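Local coordinates for protein oxidase/hydroxylase (Streptomyces hygroscopicus subsp. hygroscopicus, PDB 4XCA) that probably acts as a metal- and 2-oxoglutarate-dependent oxygenase of the phytanoyl-CoA dioxygenase family, making oxidative cyclizations in orthosomycin biosynthesis, at residues 139-144 with 215-220; 47-52 with 91-96. All coordinates share one frame; numbering follows the deposited sequence.

In the fold
Both contacts pair antiparallel neighbours in the larger sheet of the double-stranded beta helix, in the order 136-141, 217-226, 83-93, 50-52, so interaction 1 lies deeper and interaction 2 reaches the outermost strand. Interaction 1 is almost wholly buried, its side chains mostly apolar, with Ser143 and Thr220 among them and Tyr141 and Arg217 reaching 2-oxoglutarate. Interaction 2, partly open to solvent, is rich in arginine, although Leu91 still reaches the ligand pocket. The two meet where strands 217-226 and 83-93 are neighbours: Asp216, just before the first of these, forms a salt bridge through OD2 with Arg92 NH1 at 2.7 Å, and Arg217 N probably donates a hydrogen bond to Arg93 O.

Interaction 1 (139-144 with 215-220); sequences LVYLSD and GDRLLT. With AKG (2-oxoglutaric acid), chain F.
Val140 and Thr220 form the antiparallel hydrogen-bonded pair of 139-144 and 215-220: Val140 N gives a short, nearly straight bond to Thr220 O (2.7 Å), and Thr220 N returns one to Val140 O. Leu142 N donates to Leu218 O just past the end of its strand, and there a side chain takes over: Ser143 OG, whose chi1 of 49° places it between its own backbone N and carbonyl carbon, accepts from Leu218 N at 2.8 Å.

Side-chain packing differs on the two faces. On that of Val140 and Thr220, Val140 CB meets Thr220 OG1 at 3.4 Å, while the Leu142 and Thr220 side chains cross at about a right angle, CD1 against CG2; helix 60-67 packs on Thr220. On the other face Tyr141 and Leu219, a non-hydrogen-bonded pair, run side by side, with Leu219 CD2 against Tyr141 CE2 at 3.5 Å and near the ligand as well.

The polar ends converge on the C5 carboxylate of 2-oxoglutarate. Tyr141 OH donates to AKG O3 at 2.7 Å, and the extended Arg217 presents NH2 to the same oxygen (2.8 Å, 171°) and NH1 to AKG O4 along a more bent path. Tyr89 OH also hydrogen-bonds the ligand, and Gly151 O accepts from Arg217 NE, helping to fix the guanidinium. A phenylalanine in place of Tyr141 would probably keep the packing on Leu219 but leave AKG O3 without one of its two donors here.

With Arg217 probably offsetting the carboxylate charge and Tyr141 adding a neutral donor, paired strands become a clamp on the end of the co-substrate remote from its 2-oxo group.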
loop_
_atom_site.group_PDB
_atom_site.type_symbol
_atom_site.label_atom_id
_atom_site.label_comp_id
_atom_site.label_asym_id
_atom_site.label_seq_id
_atom_site.Cartn_x
_atom_site.Cartn_y
_atom_site.Cartn_z
ATOM N N LEU A 139 -3.122 26.185 5.945
ATOM C CA LEU A 139 -3.589 27.445 5.393
ATOM C C LEU A 139 -4.404 28.184 6.436
ATOM O O LEU A 139 -5.448 27.701 6.881
ATOM C CB LEU A 139 -4.445 27.225 4.140
ATOM C CG LEU A 139 -3.877 26.368 3.006
ATOM C CD1 LEU A 139 -4.931 26.176 1.922
ATOM C CD2 LEU A 139 -2.622 27.001 2.423
ATOM N N VAL A 140 -3.920 29.362 6.818
ATOM C CA VAL A 140 -4.604 30.206 7.785
ATOM C C VAL A 140 -5.304 31.332 7.055
ATOM O O VAL A 140 -4.663 32.301 6.628
ATOM C CB VAL A 140 -3.627 30.781 8.795
ATOM C CG1 VAL A 140 -4.364 31.570 9.849
ATOM C CG2 VAL A 140 -2.808 29.663 9.398
ATOM N N TYR A 141 -6.618 31.198 6.895
ATOM C CA TYR A 141 -7.390 32.189 6.175
ATOM C C TYR A 141 -7.555 33.459 7.004
ATOM O O TYR A 141 -7.735 33.404 8.221
ATOM C CB TYR A 141 -8.746 31.606 5.757
ATOM C CG TYR A 141 -8.579 30.624 4.631
ATOM C CD1 TYR A 141 -8.383 29.281 4.887
ATOM C CD2 TYR A 141 -8.542 31.054 3.315
ATOM C CE1 TYR A 141 -8.190 28.383 3.867
ATOM C CE2 TYR A 141 -8.358 30.167 2.286
ATOM C CZ TYR A 141 -8.184 28.830 2.568
ATOM O OH TYR A 141 -8.004 27.934 1.553
ATOM N N LEU A 142 -7.446 34.599 6.329
ATOM C CA LEU A 142 -7.529 35.892 6.979
ATOM C C LEU A 142 -8.725 36.655 6.442
ATOM O O LEU A 142 -8.975 37.778 6.846
ATOM C CB LEU A 142 -6.234 36.692 6.779
ATOM C CG LEU A 142 -4.961 35.930 7.186
ATOM C CD1 LEU A 142 -3.695 36.768 6.986
ATOM C CD2 LEU A 142 -5.039 35.402 8.613
ATOM N N SER A 143 -9.467 36.045 5.533
ATOM C CA SER A 143 -10.728 36.627 5.086
ATOM C C SER A 143 -11.773 35.534 4.871
ATOM O O SER A 143 -11.434 34.349 4.748
ATOM C CB SER A 143 -10.533 37.459 3.811
ATOM O OG SER A 143 -9.795 36.767 2.827
ATOM N N ASP A 144 -13.046 35.926 4.869
ATOM C CA ASP A 144 -14.127 34.969 4.637
ATOM C C ASP A 144 -14.230 34.624 3.153
ATOM O O ASP A 144 -14.114 35.482 2.272
ATOM C CB ASP A 144 -15.484 35.501 5.136
ATOM C CG ASP A 144 -15.474 35.858 6.602
ATOM O OD1 ASP A 144 -15.938 36.975 6.945
ATOM O OD2 ASP A 144 -15.005 35.034 7.412
ATOM N N GLY A 215 -12.646 43.134 -3.397
ATOM C CA GLY A 215 -12.132 42.917 -2.051
ATOM C C GLY A 215 -10.897 42.036 -2.051
ATOM O O GLY A 215 -10.686 41.270 -2.992
ATOM N N ASP A 216 -10.073 42.144 -1.010
ATOM C CA ASP A 216 -8.838 41.367 -0.943
ATOM C C ASP A 216 -9.049 40.025 -0.242
ATOM O O ASP A 216 -9.461 39.969 0.917
ATOM C CB ASP A 216 -7.732 42.168 -0.243
ATOM C CG ASP A 216 -7.055 43.186 -1.175
ATOM O OD1 ASP A 216 -7.571 43.435 -2.286
ATOM O OD2 ASP A 216 -6.007 43.751 -0.793
ATOM N N ARG A 217 -8.774 38.951 -0.976
ATOM C CA ARG A 217 -8.791 37.591 -0.453
ATOM C C ARG A 217 -7.419 37.294 0.162
ATOM O O ARG A 217 -6.402 37.423 -0.526
ATOM C CB ARG A 217 -9.135 36.608 -1.586
ATOM C CG ARG A 217 -9.086 35.116 -1.222
ATOM C CD ARG A 217 -9.056 34.259 -2.473
ATOM N NE ARG A 217 -9.402 32.870 -2.203
ATOM C CZ ARG A 217 -8.552 31.949 -1.757
ATOM N NH1 ARG A 217 -7.291 32.269 -1.521
ATOM N NH2 ARG A 217 -8.969 30.707 -1.536
ATOM N N LEU A 218 -7.378 36.907 1.439
ATOM C CA LEU A 218 -6.101 36.836 2.174
ATOM C C LEU A 218 -5.839 35.570 2.982
ATOM O O LEU A 218 -6.693 35.112 3.741
ATOM C CB LEU A 218 -5.978 38.024 3.139
ATOM C CG LEU A 218 -5.639 39.399 2.560
ATOM C CD1 LEU A 218 -6.012 40.531 3.533
ATOM C CD2 LEU A 218 -4.172 39.459 2.210
ATOM N N LEU A 219 -4.626 35.041 2.867
ATOM C CA LEU A 219 -4.211 33.940 3.723
ATOM C C LEU A 219 -2.696 33.887 3.956
ATOM O O LEU A 219 -1.905 34.513 3.251
ATOM C CB LEU A 219 -4.710 32.595 3.152
ATOM C CG LEU A 219 -4.244 32.026 1.797
ATOM C CD1 LEU A 219 -2.758 31.736 1.729
ATOM C CD2 LEU A 219 -4.979 30.730 1.508
ATOM N N THR A 220 -2.312 33.116 4.961
ATOM C CA THR A 220 -0.932 32.752 5.181
ATOM C C THR A 220 -0.857 31.227 5.116
ATOM O O THR A 220 -1.741 30.531 5.620
ATOM C CB THR A 220 -0.402 33.271 6.534
ATOM O OG1 THR A 220 -1.336 32.925 7.563
ATOM C CG2 THR A 220 -0.246 34.771 6.496
HETATM C C1 AKG F . -1.326 27.297 -2.448
HETATM O O1 AKG F . -0.550 26.414 -2.883
HETATM O O2 AKG F . -0.881 28.421 -2.123
HETATM C C2 AKG F . -2.800 27.015 -2.314
HETATM O O5 AKG F . -3.216 25.878 -2.416
HETATM C C3 AKG F . -3.731 28.175 -2.055
HETATM C C4 AKG F . -5.073 27.663 -1.601
HETATM C C5 AKG F . -6.005 28.846 -1.452
HETATM O O3 AKG F . -7.106 28.697 -0.869
HETATM O O4 AKG F . -5.703 29.982 -1.923
#

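Interaction 2 (47-52 with 91-96)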
loop_
_atom_site.group_PDB
_atom_site.type_symbol
_atom_site.label_atom_id
_atom_site.label_comp_id
_atom_site.label_asym_id
_atom_site.label_seq_id
_atom_site.Cartn_x
_atom_site.Cartn_y
_atom_site.Cartn_z
ATOM N N PRO A 47 2.498 44.315 -7.176
ATOM C CA PRO A 47 1.175 44.235 -7.809
ATOM C C PRO A 47 0.114 43.957 -6.750
ATOM O O PRO A 47 0.455 43.428 -5.686
ATOM C CB PRO A 47 1.310 43.061 -8.790
ATOM C CG PRO A 47 2.779 42.829 -8.942
ATOM C CD PRO A 47 3.406 43.253 -7.646
ATOM N N ARG A 48 -1.143 44.292 -7.029
ATOM C CA ARG A 48 -2.181 44.197 -6.005
ATOM C C ARG A 48 -2.496 42.739 -5.683
ATOM O O ARG A 48 -2.810 42.413 -4.543
ATOM C CB ARG A 48 -3.442 44.947 -6.432
ATOM C CG ARG A 48 -4.224 45.507 -5.246
ATOM C CD ARG A 48 -3.274 46.151 -4.223
ATOM N NE ARG A 48 -3.919 46.425 -2.935
ATOM C CZ ARG A 48 -3.319 46.297 -1.750
ATOM N NH1 ARG A 48 -2.053 45.890 -1.681
ATOM N NH2 ARG A 48 -3.986 46.567 -0.631
ATOM N N THR A 49 -2.409 41.871 -6.690
ATOM C CA THR A 49 -2.295 40.432 -6.457
ATOM C C THR A 49 -0.817 40.090 -6.269
ATOM O O THR A 49 -0.024 40.231 -7.198
ATOM C CB THR A 49 -2.866 39.582 -7.624
ATOM O OG1 THR A 49 -4.302 39.671 -7.653
ATOM C CG2 THR A 49 -2.457 38.119 -7.457
ATOM N N ARG A 50 -0.441 39.645 -5.076
ATOM C CA ARG A 50 0.963 39.339 -4.807
ATOM C C ARG A 50 1.167 38.183 -3.824
ATOM O O ARG A 50 0.242 37.751 -3.120
ATOM C CB ARG A 50 1.675 40.578 -4.260
ATOM C CG ARG A 50 1.122 41.015 -2.915
ATOM C CD ARG A 50 2.084 41.922 -2.175
ATOM N NE ARG A 50 3.332 41.250 -1.838
ATOM C CZ ARG A 50 4.334 41.829 -1.182
ATOM N NH1 ARG A 50 4.236 43.093 -0.793
ATOM N NH2 ARG A 50 5.436 41.146 -0.913
ATOM N N ARG A 51 2.405 37.711 -3.773
ATOM C CA ARG A 51 2.839 36.701 -2.823
ATOM C C ARG A 51 3.750 37.366 -1.792
ATOM O O ARG A 51 4.486 38.290 -2.140
ATOM C CB ARG A 51 3.563 35.576 -3.563
ATOM C CG ARG A 51 4.060 34.425 -2.713
ATOM C CD ARG A 51 4.899 33.480 -3.569
ATOM N NE ARG A 51 5.078 32.182 -2.929
ATOM C CZ ARG A 51 4.185 31.197 -2.984
ATOM N NH1 ARG A 51 3.044 31.362 -3.645
ATOM N NH2 ARG A 51 4.425 30.049 -2.365
ATOM N N TYR A 52 3.692 36.924 -0.534
ATOM C CA TYR A 52 4.628 37.392 0.497
ATOM C C TYR A 52 5.594 36.281 0.883
ATOM O O TYR A 52 5.330 35.531 1.824
ATOM C CB TYR A 52 3.901 37.863 1.756
ATOM C CG TYR A 52 2.945 39.022 1.575
ATOM C CD1 TYR A 52 3.316 40.317 1.934
ATOM C CD2 TYR A 52 1.660 38.820 1.071
ATOM C CE1 TYR A 52 2.428 41.383 1.788
ATOM C CE2 TYR A 52 0.772 39.870 0.925
ATOM C CZ TYR A 52 1.155 41.150 1.279
ATOM O OH TYR A 52 0.267 42.195 1.123
ATOM N N LEU A 91 -0.565 35.133 0.835
ATOM C CA LEU A 91 -1.193 35.340 -0.467
ATOM C C LEU A 91 -2.269 36.411 -0.370
ATOM O O LEU A 91 -3.204 36.290 0.432
ATOM C CB LEU A 91 -1.811 34.042 -1.006
ATOM C CG LEU A 91 -0.906 32.869 -1.372
ATOM C CD1 LEU A 91 -1.753 31.663 -1.797
ATOM C CD2 LEU A 91 0.093 33.236 -2.476
ATOM N N ARG A 92 -2.116 37.469 -1.165
ATOM C CA ARG A 92 -3.170 38.456 -1.351
ATOM C C ARG A 92 -3.719 38.335 -2.762
ATOM O O ARG A 92 -2.954 38.392 -3.734
ATOM C CB ARG A 92 -2.657 39.877 -1.124
ATOM C CG ARG A 92 -3.697 40.965 -1.454
ATOM C CD ARG A 92 -3.107 42.387 -1.380
ATOM N NE ARG A 92 -2.403 42.640 -0.123
ATOM C CZ ARG A 92 -3.010 42.825 1.046
ATOM N NH1 ARG A 92 -4.334 42.792 1.120
ATOM N NH2 ARG A 92 -2.296 43.040 2.145
ATOM N N ARG A 93 -5.032 38.194 -2.882
ATOM C CA ARG A 93 -5.649 38.082 -4.199
ATOM C C ARG A 93 -6.826 39.029 -4.396
ATOM O O ARG A 93 -7.580 39.319 -3.468
ATOM C CB ARG A 93 -6.081 36.642 -4.454
ATOM C CG ARG A 93 -4.925 35.777 -4.949
ATOM C CD ARG A 93 -5.332 34.341 -5.190
ATOM N NE ARG A 93 -6.548 34.244 -5.992
ATOM C CZ ARG A 93 -7.322 33.165 -6.049
ATOM N NH1 ARG A 93 -7.001 32.093 -5.340
ATOM N NH2 ARG A 93 -8.415 33.167 -6.806
ATOM N N THR A 94 -6.953 39.523 -5.622
ATOM C CA THR A 94 -8.025 40.442 -5.975
ATOM C C THR A 94 -8.875 39.849 -7.086
ATOM O O THR A 94 -8.700 38.691 -7.460
ATOM C CB THR A 94 -7.486 41.833 -6.428
ATOM O OG1 THR A 94 -6.553 41.669 -7.503
ATOM C CG2 THR A 94 -6.800 42.537 -5.274
ATOM N N LYS A 95 -9.791 40.667 -7.594
ATOM C CA LYS A 95 -10.719 40.305 -8.650
ATOM C C LYS A 95 -9.996 39.779 -9.886
ATOM O O LYS A 95 -8.984 40.340 -10.287
ATOM C CB LYS A 95 -11.567 41.528 -9.015
ATOM C CG LYS A 95 -12.759 41.245 -9.912
ATOM C CD LYS A 95 -13.486 42.538 -10.271
ATOM C CE LYS A 95 -12.558 43.518 -10.985
ATOM N NZ LYS A 95 -13.281 44.727 -11.488
ATOM N N ASP A 96 -10.527 38.692 -10.447
ATOM C CA ASP A 96 -10.072 38.065 -11.697
ATOM C C ASP A 96 -8.800 37.248 -11.550
ATOM O O ASP A 96 -8.181 36.885 -12.547
ATOM C CB ASP A 96 -9.879 39.111 -12.808
ATOM C CG ASP A 96 -11.158 39.875 -13.122
ATOM O OD1 ASP A 96 -12.251 39.263 -13.061
ATOM O OD2 ASP A 96 -11.070 41.088 -13.421
#
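Leu91 lies alongside Arg51 on one face of the sheet, its CD2 3.7 Å from Arg51 NH1, and also touches 2-oxoglutarate. Arg92 pairs with Arg50 through two backbone bonds, Arg92 N to Arg50 O and Arg50 N to Arg92 O, both 3.1 Å. Its side chain leaves the opposite face and bends at chi3 (-51°), which turns the guanidinium edge to Tyr52: NE and NH2 both donate to Tyr52 OH, at 3.0 and 2.9 Å, with the ring plane steeply inclined to the guanidinium. Over one face of that group the Arg48 guanidinium lies stacked, centres 4.5 Å apart and planes at 21°. Arg93 points away from 47-52, and its guanidinium bonds Ser97 and Thr208. Thr94 ends the contact, its OG1 sharing a 3.0 Å hydrogen bond with Thr49 OG1 while its CG2 meets Arg48 CG.

The stacking of two like charges is probably made tolerable by nearby acids: Asp216 forms a salt bridge with Arg92 NH1, and Asp40 one with Arg92 NH2, besides accepting from Tyr52 OH. Such a network probably offsets much of the positive charge. The short edge strand 50-52 is thus joined to strand 83-93 by the Arg92-Tyr52 side-chain bonds as well as by backbone pairing.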